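Periplasmic binding protein (Agrobacterium tumefaciens str. B6, PDB 5L9G) binds mannopine in the periplasm, probably delivering this opine to an ABC transporter for uptake into the bacterial cell. Local coordinates at residues Q58-A63 / E84-A89; Q158-I163 / N325-H330; K129-D134 / E219-I224. One frame throughout, in Å; residues are numbered along the deposited sequence.

Interaction 1 of 3, residues Q58-A63 / E84-A89; sequences QNWAEA and EPQAKA. With MO0 (mannopine), chain C.
Q86 lays its side chain over one face of the W60 indole. Its CB leaves the helix toward 58-63, and CG sits between the backbone N and the carbonyl carbon (chi1 66°). CG lies over the six-membered ring, 4.1 Å from its centroid, as a CH-pi contact. From there the chain runs on extended. CD comes 3.4 Å from W60 NE1. OE1 stands 3.4 Å from W60 CZ2. The amide plane is turned 35° from the indole, so the two groups do not lie parallel. NE2 comes within 3.3 Å of W60 NE1, but both are donors and no bond forms. NE2 gives its hydrogen bond to D83 OD1 instead.

W60 lies in the turn leading into helix 61-69, where N59 and E62 form a capping box. N59 OD1 accepts from A61 N, and E62 OE2 accepts from N59 N. The same OE2 accepts from Q58 N, and both donors come from one face of the carboxylate. These bonds are consistent with a fixed loop. Q58 O accepts a hydrogen bond from mannopine OAC, 3.1 Å away. A87 closes the contact, with CB 3.8 Å from W60 CE3 and CA 3.6 Å from W60 CZ3.

Interaction 2 of 3, residues Q158-I163 / N325-H330; sequences QPIGMI and NFWAKH. With EDO (1,2-ethanediol), chain F.
W327 reaches from helix 324-343 into the loop 158-161, and I160 meets it over the face of the indole. I160 CG1 lies 3.6 Å from the centroid of the W327 six-membered ring, 7° off the ring normal. This is a CH-pi contact over the middle of the ring. CG1 stands beside the backbone N of I160, anti to the carbonyl carbon (chi1 -63°). That torsion turns this branch, rather than CG2, onto the indole. The backbone follows the side chain in, with I160 CA 3.7 Å from W327 CZ2.

The opposite face of the indole meets F326 of the same helix. The indole thus has I160 CG1 over one face and the CD2 of F326 over the rim of the other. Its outer corner, CH2, gathers several further contacts. P159 CB is 3.8 Å from W327 CH2, and P159 O is 3.7 Å from the same CH2. I163 comes from the first turn of helix 162-169, and its CG1 is 3.9 Å from W327 CH2.

The contact between the segments is apolar, but the indole N-H is satisfied. NE1 is hydrogen-bonded to E164 OE1, while E164 OE2 accepts from G161 N. E164 therefore ties the indole to the N-terminal turn of helix 162-169. G161 is the N-cap residue of that helix, and its phi of 95° suits glycine.

Around this core, I163 also packs on I191 and L194 of helix 184-197. I160 touches A82 and D83 in the loop after strand 76-80. Farther along helix 324-343, Y338 packs against P159 and A334 against W327. M162 touches L155 and W156 of strand 153-156.

Interaction 3 of 3, residues K129-D134 / E219-I224; sequences KKTYGD and EVDMII
T131 and D221 meet through matching first torsions. T131 OG1 stands beside its backbone N (chi1 -45°), and D221 CG likewise lies beside its backbone N. These torsions point the hydroxyl and the carboxylate at each other. T131 OG1 donates to D221 OD1 over 2.7 Å. It arrives on the anti side of the carboxylate, 35° out of its plane. The methyl T131 CG2 follows, 3.4 Å from the same OD1. This methyl also sits over the centre of the Y132 ring.

Y132 comes in with its ring edge toward the backbone of D221, and D221 O lies near the ring plane, 3.3 Å from Y132 CE2. Ring and carboxylate are turned 79° apart. At the end of the ring, Y132 OH is 3.4 Å from D221 CB and bonds to P150 O. The M222 chain bends at chi3, which brings its CE to 3.6 Å from Y132 CZ.

D221 OD2 accepts from K152 N, so one carboxylate serves both the helix 129-132 and the approach to strand 153-156. The short helix follows strand 115-128, which pairs antiparallel with strand 222-226. Strand 153-156 runs parallel to 222-226.

From the N terminus, interaction 1 closes first. Its loop of 20 residues joins the turn leading into helix 61-69 to helix 84-89 and includes strand 76-80. Interaction 3 opens next, at 129-134, and joins helix 129-132 to the start of strand 222-226. Interaction 2 opens at 158-163, before interaction 3 closes, and itself closes only at 325-330. Interactions 2 and 3 therefore cross. Interaction 2 brings the long C-terminal helix back to the loop before helix 162-169. It touches interaction 1, where P85 CB meets A328 CB at 3.5 Å. It touches interaction 3 through M162 CE and I224 CG2, 3.7 Å apart. Interactions 1 and 3 lie on opposite sides of the chain's centre.

Interaction 1 of 3, residues Q58-A63 / E84-A89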
loop_
_atom_site.group_PDB
_atom_site.type_symbol
_atom_site.label_atom_id
_atom_site.label_comp_id
_atom_site.label_asym_id
_atom_site.label_seq_id
_atom_site.Cartn_x
_atom_site.Cartn_y
_atom_site.Cartn_z
ATOM N N GLN A 58 -0.999 10.915 -3.526
ATOM C CA GLN A 58 -1.533 9.935 -2.575
ATOM C C GLN A 58 -2.752 9.206 -3.080
ATOM O O GLN A 58 -2.980 8.058 -2.691
ATOM C CB GLN A 58 -1.871 10.588 -1.220
ATOM C CG GLN A 58 -0.709 11.276 -0.501
ATOM C CD GLN A 58 0.464 10.343 -0.267
ATOM O OE1 GLN A 58 0.296 9.161 0.093
ATOM N NE2 GLN A 58 1.661 10.851 -0.489
ATOM N N ASN A 59 -3.587 9.886 -3.880
ATOM C CA ASN A 59 -4.878 9.347 -4.325
ATOM C C ASN A 59 -4.923 9.150 -5.840
ATOM O O ASN A 59 -4.610 10.088 -6.566
ATOM C CB ASN A 59 -5.987 10.302 -3.851
ATOM C CG ASN A 59 -7.392 9.760 -3.904
ATOM O OD1 ASN A 59 -7.790 9.065 -4.838
ATOM N ND2 ASN A 59 -8.196 10.108 -2.917
ATOM N N TRP A 60 -5.313 7.933 -6.317
ATOM C CA TRP A 60 -5.427 7.611 -7.754
ATOM C C TRP A 60 -6.302 8.644 -8.490
ATOM O O TRP A 60 -6.106 8.875 -9.688
ATOM C CB TRP A 60 -5.995 6.191 -7.961
ATOM C CG TRP A 60 -7.487 6.112 -7.799
ATOM C CD1 TRP A 60 -8.175 5.990 -6.628
ATOM C CD2 TRP A 60 -8.474 6.243 -8.833
ATOM N NE1 TRP A 60 -9.531 6.002 -6.872
ATOM C CE2 TRP A 60 -9.743 6.177 -8.213
ATOM C CE3 TRP A 60 -8.410 6.461 -10.221
ATOM C CZ2 TRP A 60 -10.938 6.270 -8.939
ATOM C CZ3 TRP A 60 -9.597 6.552 -10.942
ATOM C CH2 TRP A 60 -10.841 6.462 -10.304
ATOM N N ALA A 61 -7.280 9.252 -7.770
ATOM C CA ALA A 61 -8.177 10.262 -8.336
ATOM C C ALA A 61 -7.424 11.508 -8.869
ATOM O O ALA A 61 -7.952 12.216 -9.728
ATOM C CB ALA A 61 -9.244 10.650 -7.321
ATOM N N GLU A 62 -6.172 11.731 -8.412
ATOM C CA GLU A 62 -5.325 12.834 -8.886
ATOM C C GLU A 62 -4.875 12.535 -10.329
ATOM O O GLU A 62 -4.788 13.450 -11.154
ATOM C CB GLU A 62 -4.110 13.034 -7.965
ATOM C CG GLU A 62 -4.455 13.381 -6.512
ATOM C CD GLU A 62 -3.255 13.543 -5.589
ATOM O OE1 GLU A 62 -2.355 14.340 -5.954
ATOM O OE2 GLU A 62 -3.181 12.840 -4.546
ATOM N N ALA A 63 -4.642 11.236 -10.647
ATOM C CA ALA A 63 -4.282 10.809 -12.008
ATOM C C ALA A 63 -5.516 10.970 -12.906
ATOM O O ALA A 63 -5.383 11.384 -14.066
ATOM C CB ALA A 63 -3.821 9.358 -11.998
ATOM N N GLU A 84 -6.316 -0.365 -9.212
ATOM C CA GLU A 84 -6.190 -0.675 -10.637
ATOM C C GLU A 84 -7.564 -0.914 -11.325
ATOM O O GLU A 84 -7.789 -0.306 -12.373
ATOM C CB GLU A 84 -5.200 -1.839 -10.870
ATOM C CG GLU A 84 -4.952 -2.156 -12.341
ATOM C CD GLU A 84 -5.858 -3.188 -13.001
ATOM O OE1 GLU A 84 -5.825 -3.244 -14.247
ATOM O OE2 GLU A 84 -6.537 -3.976 -12.304
ATOM N N PRO A 85 -8.506 -1.717 -10.769
ATOM C CA PRO A 85 -9.792 -1.900 -11.471
ATOM C C PRO A 85 -10.583 -0.606 -11.695
ATOM O O PRO A 85 -11.012 -0.364 -12.824
ATOM C CB PRO A 85 -10.539 -2.909 -10.595
ATOM C CG PRO A 85 -9.462 -3.627 -9.815
ATOM C CD PRO A 85 -8.439 -2.556 -9.548
ATOM N N GLN A 86 -10.736 0.247 -10.653
ATOM C CA GLN A 86 -11.487 1.503 -10.798
ATOM C C GLN A 86 -10.764 2.531 -11.686
ATOM O O GLN A 86 -11.437 3.265 -12.416
ATOM C CB GLN A 86 -11.907 2.097 -9.441
ATOM C CG GLN A 86 -10.780 2.589 -8.523
ATOM C CD GLN A 86 -11.325 3.179 -7.244
ATOM O OE1 GLN A 86 -12.405 3.792 -7.206
ATOM N NE2 GLN A 86 -10.611 2.973 -6.158
ATOM N N ALA A 87 -9.408 2.557 -11.654
ATOM C CA ALA A 87 -8.617 3.454 -12.515
ATOM C C ALA A 87 -8.768 3.031 -13.980
ATOM O O ALA A 87 -9.010 3.886 -14.842
ATOM C CB ALA A 87 -7.151 3.436 -12.100
ATOM N N LYS A 88 -8.686 1.708 -14.254
ATOM C CA LYS A 88 -8.856 1.146 -15.603
ATOM C C LYS A 88 -10.274 1.421 -16.151
ATOM O O LYS A 88 -10.416 1.783 -17.322
ATOM C CB LYS A 88 -8.555 -0.369 -15.587
ATOM C CG LYS A 88 -8.637 -1.040 -16.964
ATOM C CD LYS A 88 -7.805 -2.316 -17.042
ATOM C CE LYS A 88 -8.384 -3.499 -16.322
ATOM N NZ LYS A 88 -7.368 -4.568 -16.164
ATOM N N ALA A 89 -11.304 1.275 -15.297
ATOM C CA ALA A 89 -12.715 1.509 -15.671
ATOM C C ALA A 89 -12.988 2.984 -15.976
ATOM O O ALA A 89 -13.784 3.297 -16.874
ATOM C CB ALA A 89 -13.634 1.025 -14.554
HETATM O OAB MO0 C . -3.055 3.684 -5.647
HETATM C CAF MO0 C . -2.744 4.954 -5.140
HETATM C CAG MO0 C . -2.205 4.918 -3.722
HETATM O OAC MO0 C . -3.252 4.978 -2.817
HETATM C CAH MO0 C . -1.226 3.802 -3.451
HETATM O OAM MO0 C . -0.175 3.818 -4.345
HETATM C CAI MO0 C . -0.714 3.712 -2.014
HETATM O OAD MO0 C . -0.011 4.863 -1.658
HETATM C CAJ MO0 C . 0.063 2.451 -1.763
HETATM O OAE MO0 C . -0.752 1.346 -2.029
HETATM C CAK MO0 C . 0.699 2.358 -0.368
HETATM N N MO0 C . 2.120 2.015 -0.513
HETATM C CA MO0 C . 2.763 1.673 0.779
HETATM C C MO0 C . 3.603 2.831 1.262
HETATM O O MO0 C . 3.552 3.922 0.655
HETATM C CB MO0 C . 3.576 0.401 0.721
HETATM C CG MO0 C . 4.910 0.586 0.031
HETATM C CD MO0 C . 5.492 -0.685 -0.480
HETATM O OE1 MO0 C . 6.495 -1.297 0.283
HETATM N NE2 MO0 C . 5.148 -1.221 -1.546
HETATM O OXT MO0 C . 4.310 2.742 2.315
#

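Interaction 2 of 3, residues Q158-I163 / N325-H330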
loop_
_atom_site.group_PDB
_atom_site.type_symbol
_atom_site.label_atom_id
_atom_site.label_comp_id
_atom_site.label_asym_id
_atom_site.label_seq_id
_atom_site.Cartn_x
_atom_site.Cartn_y
_atom_site.Cartn_z
ATOM N N GLN A 158 -7.933 7.062 3.391
ATOM C CA GLN A 158 -8.446 6.311 2.231
ATOM C C GLN A 158 -8.876 4.921 2.738
ATOM O O GLN A 158 -8.349 4.477 3.769
ATOM C CB GLN A 158 -7.443 6.256 1.085
ATOM C CG GLN A 158 -7.180 7.632 0.481
ATOM C CD GLN A 158 -6.257 7.544 -0.689
ATOM O OE1 GLN A 158 -5.121 8.047 -0.675
ATOM N NE2 GLN A 158 -6.725 6.892 -1.724
ATOM N N PRO A 159 -9.852 4.251 2.081
ATOM C CA PRO A 159 -10.465 3.052 2.694
ATOM C C PRO A 159 -9.806 1.690 2.529
ATOM O O PRO A 159 -10.184 0.802 3.294
ATOM C CB PRO A 159 -11.866 3.017 2.057
ATOM C CG PRO A 159 -11.682 3.612 0.728
ATOM C CD PRO A 159 -10.637 4.703 0.901
ATOM N N ILE A 160 -8.907 1.475 1.549
ATOM C CA ILE A 160 -8.295 0.136 1.359
ATOM C C ILE A 160 -7.544 -0.313 2.621
ATOM O O ILE A 160 -6.625 0.358 3.068
ATOM C CB ILE A 160 -7.450 0.004 0.062
ATOM C CG1 ILE A 160 -8.373 0.203 -1.186
ATOM C CG2 ILE A 160 -6.746 -1.376 0.017
ATOM C CD1 ILE A 160 -7.633 0.512 -2.505
ATOM N N GLY A 161 -7.994 -1.427 3.193
ATOM C CA GLY A 161 -7.427 -1.973 4.427
ATOM C C GLY A 161 -8.188 -1.521 5.661
ATOM O O GLY A 161 -8.203 -2.231 6.667
ATOM N N MET A 162 -8.862 -0.354 5.587
ATOM C CA MET A 162 -9.633 0.219 6.707
ATOM C C MET A 162 -11.011 -0.430 6.867
ATOM O O MET A 162 -11.414 -0.728 7.997
ATOM C CB MET A 162 -9.740 1.754 6.580
ATOM C CG MET A 162 -8.389 2.451 6.315
ATOM S SD MET A 162 -7.209 2.229 7.692
ATOM C CE MET A 162 -5.884 1.410 6.871
ATOM N N ILE A 163 -11.734 -0.655 5.749
ATOM C CA ILE A 163 -13.047 -1.326 5.769
ATOM C C ILE A 163 -12.860 -2.766 6.277
ATOM O O ILE A 163 -13.609 -3.226 7.136
ATOM C CB ILE A 163 -13.733 -1.314 4.364
ATOM C CG1 ILE A 163 -13.851 0.127 3.764
ATOM C CG2 ILE A 163 -15.085 -2.053 4.375
ATOM C CD1 ILE A 163 -14.731 1.162 4.525
ATOM N N ASN A 325 -11.004 -7.770 -6.610
ATOM C CA ASN A 325 -12.372 -8.003 -7.098
ATOM C C ASN A 325 -13.404 -7.286 -6.225
ATOM O O ASN A 325 -14.367 -6.754 -6.766
ATOM C CB ASN A 325 -12.682 -9.498 -7.205
ATOM C CG ASN A 325 -11.837 -10.255 -8.210
ATOM O OD1 ASN A 325 -11.510 -11.431 -8.021
ATOM N ND2 ASN A 325 -11.446 -9.604 -9.296
ATOM N N PHE A 326 -13.178 -7.227 -4.886
ATOM C CA PHE A 326 -14.067 -6.508 -3.974
ATOM C C PHE A 326 -14.019 -5.015 -4.322
ATOM O O PHE A 326 -15.060 -4.370 -4.457
ATOM C CB PHE A 326 -13.647 -6.693 -2.503
ATOM C CG PHE A 326 -14.432 -5.807 -1.559
ATOM C CD1 PHE A 326 -15.721 -6.158 -1.156
ATOM C CD2 PHE A 326 -13.904 -4.602 -1.107
ATOM C CE1 PHE A 326 -16.463 -5.315 -0.326
ATOM C CE2 PHE A 326 -14.651 -3.760 -0.279
ATOM C CZ PHE A 326 -15.924 -4.123 0.108
ATOM N N TRP A 327 -12.792 -4.472 -4.428
ATOM C CA TRP A 327 -12.550 -3.067 -4.722
ATOM C C TRP A 327 -13.015 -2.677 -6.129
ATOM O O TRP A 327 -13.458 -1.549 -6.318
ATOM C CB TRP A 327 -11.094 -2.714 -4.428
ATOM C CG TRP A 327 -10.864 -2.762 -2.946
ATOM C CD1 TRP A 327 -10.374 -3.814 -2.227
ATOM C CD2 TRP A 327 -11.357 -1.817 -1.991
ATOM N NE1 TRP A 327 -10.451 -3.540 -0.877
ATOM C CE2 TRP A 327 -11.055 -2.319 -0.706
ATOM C CE3 TRP A 327 -11.978 -0.557 -2.100
ATOM C CZ2 TRP A 327 -11.394 -1.631 0.464
ATOM C CZ3 TRP A 327 -12.298 0.128 -0.940
ATOM C CH2 TRP A 327 -11.987 -0.397 0.322
ATOM N N ALA A 328 -13.031 -3.624 -7.074
ATOM C CA ALA A 328 -13.547 -3.379 -8.429
ATOM C C ALA A 328 -15.055 -3.062 -8.380
ATOM O O ALA A 328 -15.560 -2.241 -9.149
ATOM C CB ALA A 328 -13.310 -4.609 -9.300
ATOM N N LYS A 329 -15.760 -3.708 -7.462
ATOM C CA LYS A 329 -17.202 -3.599 -7.316
ATOM C C LYS A 329 -17.668 -2.518 -6.324
ATOM O O LYS A 329 -18.671 -1.865 -6.587
ATOM C CB LYS A 329 -17.742 -4.995 -6.924
ATOM C CG LYS A 329 -19.213 -5.202 -7.018
ATOM C CD LYS A 329 -19.555 -6.646 -6.641
ATOM C CE LYS A 329 -21.031 -6.840 -6.552
ATOM N NZ LYS A 329 -21.378 -8.244 -6.175
ATOM N N HIS A 330 -16.963 -2.327 -5.193
ATOM C CA HIS A 330 -17.458 -1.438 -4.139
ATOM C C HIS A 330 -16.607 -0.222 -3.793
ATOM O O HIS A 330 -16.948 0.467 -2.824
ATOM C CB HIS A 330 -17.715 -2.262 -2.866
ATOM C CG HIS A 330 -18.688 -3.374 -3.085
ATOM N ND1 HIS A 330 -18.270 -4.689 -3.148
ATOM C CD2 HIS A 330 -20.025 -3.327 -3.284
ATOM C CE1 HIS A 330 -19.365 -5.404 -3.347
ATOM N NE2 HIS A 330 -20.446 -4.630 -3.443
HETATM C C1 EDO F . -19.084 -2.013 -10.183
HETATM O O1 EDO F . -18.424 -3.179 -10.681
HETATM C C2 EDO F . -20.225 -2.412 -9.206
HETATM O O2 EDO F . -20.868 -1.275 -8.644
#

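Interaction 3 of 3, residues K129-D134 / E219-I224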
loop_
_atom_site.group_PDB
_atom_site.type_symbol
_atom_site.label_atom_id
_atom_site.label_comp_id
_atom_site.label_asym_id
_atom_site.label_seq_id
_atom_site.Cartn_x
_atom_site.Cartn_y
_atom_site.Cartn_z
ATOM N N LYS A 129 4.952 1.905 22.570
ATOM C CA LYS A 129 5.438 1.185 23.761
ATOM C C LYS A 129 5.474 2.052 25.038
ATOM O O LYS A 129 5.402 1.522 26.151
ATOM C CB LYS A 129 6.802 0.516 23.494
ATOM C CG LYS A 129 6.719 -0.592 22.438
ATOM C CD LYS A 129 8.107 -1.059 21.970
ATOM C CE LYS A 129 8.855 -1.844 23.005
ATOM N NZ LYS A 129 10.283 -1.979 22.629
ATOM N N LYS A 130 5.542 3.394 24.888
ATOM C CA LYS A 130 5.473 4.269 26.052
ATOM C C LYS A 130 4.045 4.142 26.653
ATOM O O LYS A 130 3.893 4.042 27.865
ATOM C CB LYS A 130 5.774 5.727 25.678
ATOM C CG LYS A 130 5.774 6.652 26.896
ATOM C CD LYS A 130 5.619 8.120 26.524
ATOM C CE LYS A 130 4.972 8.929 27.636
ATOM N NZ LYS A 130 5.656 8.733 28.953
ATOM N N THR A 131 3.020 4.040 25.778
ATOM C CA THR A 131 1.636 3.943 26.254
ATOM C C THR A 131 1.280 2.584 26.871
ATOM O O THR A 131 0.681 2.561 27.939
ATOM C CB THR A 131 0.654 4.313 25.115
ATOM O OG1 THR A 131 1.149 5.490 24.471
ATOM C CG2 THR A 131 -0.789 4.523 25.630
ATOM N N TYR A 132 1.578 1.478 26.154
ATOM C CA TYR A 132 1.153 0.120 26.477
ATOM C C TYR A 132 2.245 -0.858 26.850
ATOM O O TYR A 132 1.917 -1.989 27.233
ATOM C CB TYR A 132 0.393 -0.459 25.247
ATOM C CG TYR A 132 -0.734 0.426 24.764
ATOM C CD1 TYR A 132 -1.850 0.668 25.564
ATOM C CD2 TYR A 132 -0.693 1.010 23.504
ATOM C CE1 TYR A 132 -2.886 1.495 25.131
ATOM C CE2 TYR A 132 -1.711 1.852 23.064
ATOM C CZ TYR A 132 -2.813 2.079 23.875
ATOM O OH TYR A 132 -3.824 2.896 23.452
ATOM N N GLY A 133 3.505 -0.470 26.666
ATOM C CA GLY A 133 4.638 -1.376 26.877
ATOM C C GLY A 133 4.552 -2.504 25.860
ATOM O O GLY A 133 4.115 -2.291 24.722
ATOM N N ASP A 134 4.899 -3.726 26.280
ATOM C CA ASP A 134 4.810 -4.892 25.405
ATOM C C ASP A 134 3.357 -5.381 25.292
ATOM O O ASP A 134 3.048 -6.144 24.376
ATOM C CB ASP A 134 5.725 -6.020 25.915
ATOM C CG ASP A 134 7.210 -5.721 25.846
ATOM O OD1 ASP A 134 7.614 -4.873 25.019
ATOM O OD2 ASP A 134 7.967 -6.320 26.626
ATOM N N GLU A 219 2.912 10.753 18.794
ATOM C CA GLU A 219 1.686 11.562 18.775
ATOM C C GLU A 219 0.404 10.741 18.783
ATOM O O GLU A 219 -0.677 11.294 19.010
ATOM C CB GLU A 219 1.700 12.556 17.602
ATOM C CG GLU A 219 2.475 13.820 17.921
ATOM C CD GLU A 219 2.565 14.875 16.828
ATOM O OE1 GLU A 219 1.700 14.887 15.918
ATOM O OE2 GLU A 219 3.513 15.693 16.886
ATOM N N VAL A 220 0.518 9.435 18.519
ATOM C CA VAL A 220 -0.596 8.483 18.534
ATOM C C VAL A 220 -0.252 7.347 19.479
ATOM O O VAL A 220 0.939 7.116 19.737
ATOM C CB VAL A 220 -0.974 7.962 17.108
ATOM C CG1 VAL A 220 -1.406 9.113 16.205
ATOM C CG2 VAL A 220 0.163 7.153 16.478
ATOM N N ASP A 221 -1.269 6.593 19.937
ATOM C CA ASP A 221 -1.031 5.433 20.803
ATOM C C ASP A 221 -0.994 4.153 20.000
ATOM O O ASP A 221 -0.321 3.193 20.356
ATOM C CB ASP A 221 -2.043 5.387 21.952
ATOM C CG ASP A 221 -1.896 6.594 22.860
ATOM O OD1 ASP A 221 -0.747 6.914 23.247
ATOM O OD2 ASP A 221 -2.904 7.260 23.116
ATOM N N MET A 222 -1.743 4.129 18.903
ATOM C CA MET A 222 -1.762 2.972 18.002
ATOM C C MET A 222 -2.172 3.471 16.634
ATOM O O MET A 222 -2.832 4.506 16.532
ATOM C CB MET A 222 -2.669 1.839 18.504
ATOM C CG MET A 222 -4.124 2.272 18.697
ATOM S SD MET A 222 -5.107 0.869 19.286
ATOM C CE MET A 222 -4.728 0.869 21.074
ATOM N N ILE A 223 -1.770 2.743 15.585
ATOM C CA ILE A 223 -1.999 3.189 14.203
ATOM C C ILE A 223 -2.058 1.989 13.288
ATOM O O ILE A 223 -1.333 1.009 13.491
ATOM C CB ILE A 223 -0.854 4.188 13.762
ATOM C CG1 ILE A 223 -1.017 4.712 12.322
ATOM C CG2 ILE A 223 0.580 3.583 13.945
ATOM C CD1 ILE A 223 -0.052 5.873 11.983
ATOM N N ILE A 224 -2.917 2.077 12.274
ATOM C CA ILE A 224 -2.913 1.109 11.190
ATOM C C ILE A 224 -2.232 1.829 10.033
ATOM O O ILE A 224 -2.752 2.832 9.520
ATOM C CB ILE A 224 -4.298 0.561 10.782
ATOM C CG1 ILE A 224 -4.994 -0.150 11.967
ATOM C CG2 ILE A 224 -4.115 -0.406 9.582
ATOM C CD1 ILE A 224 -6.509 -0.353 11.773
#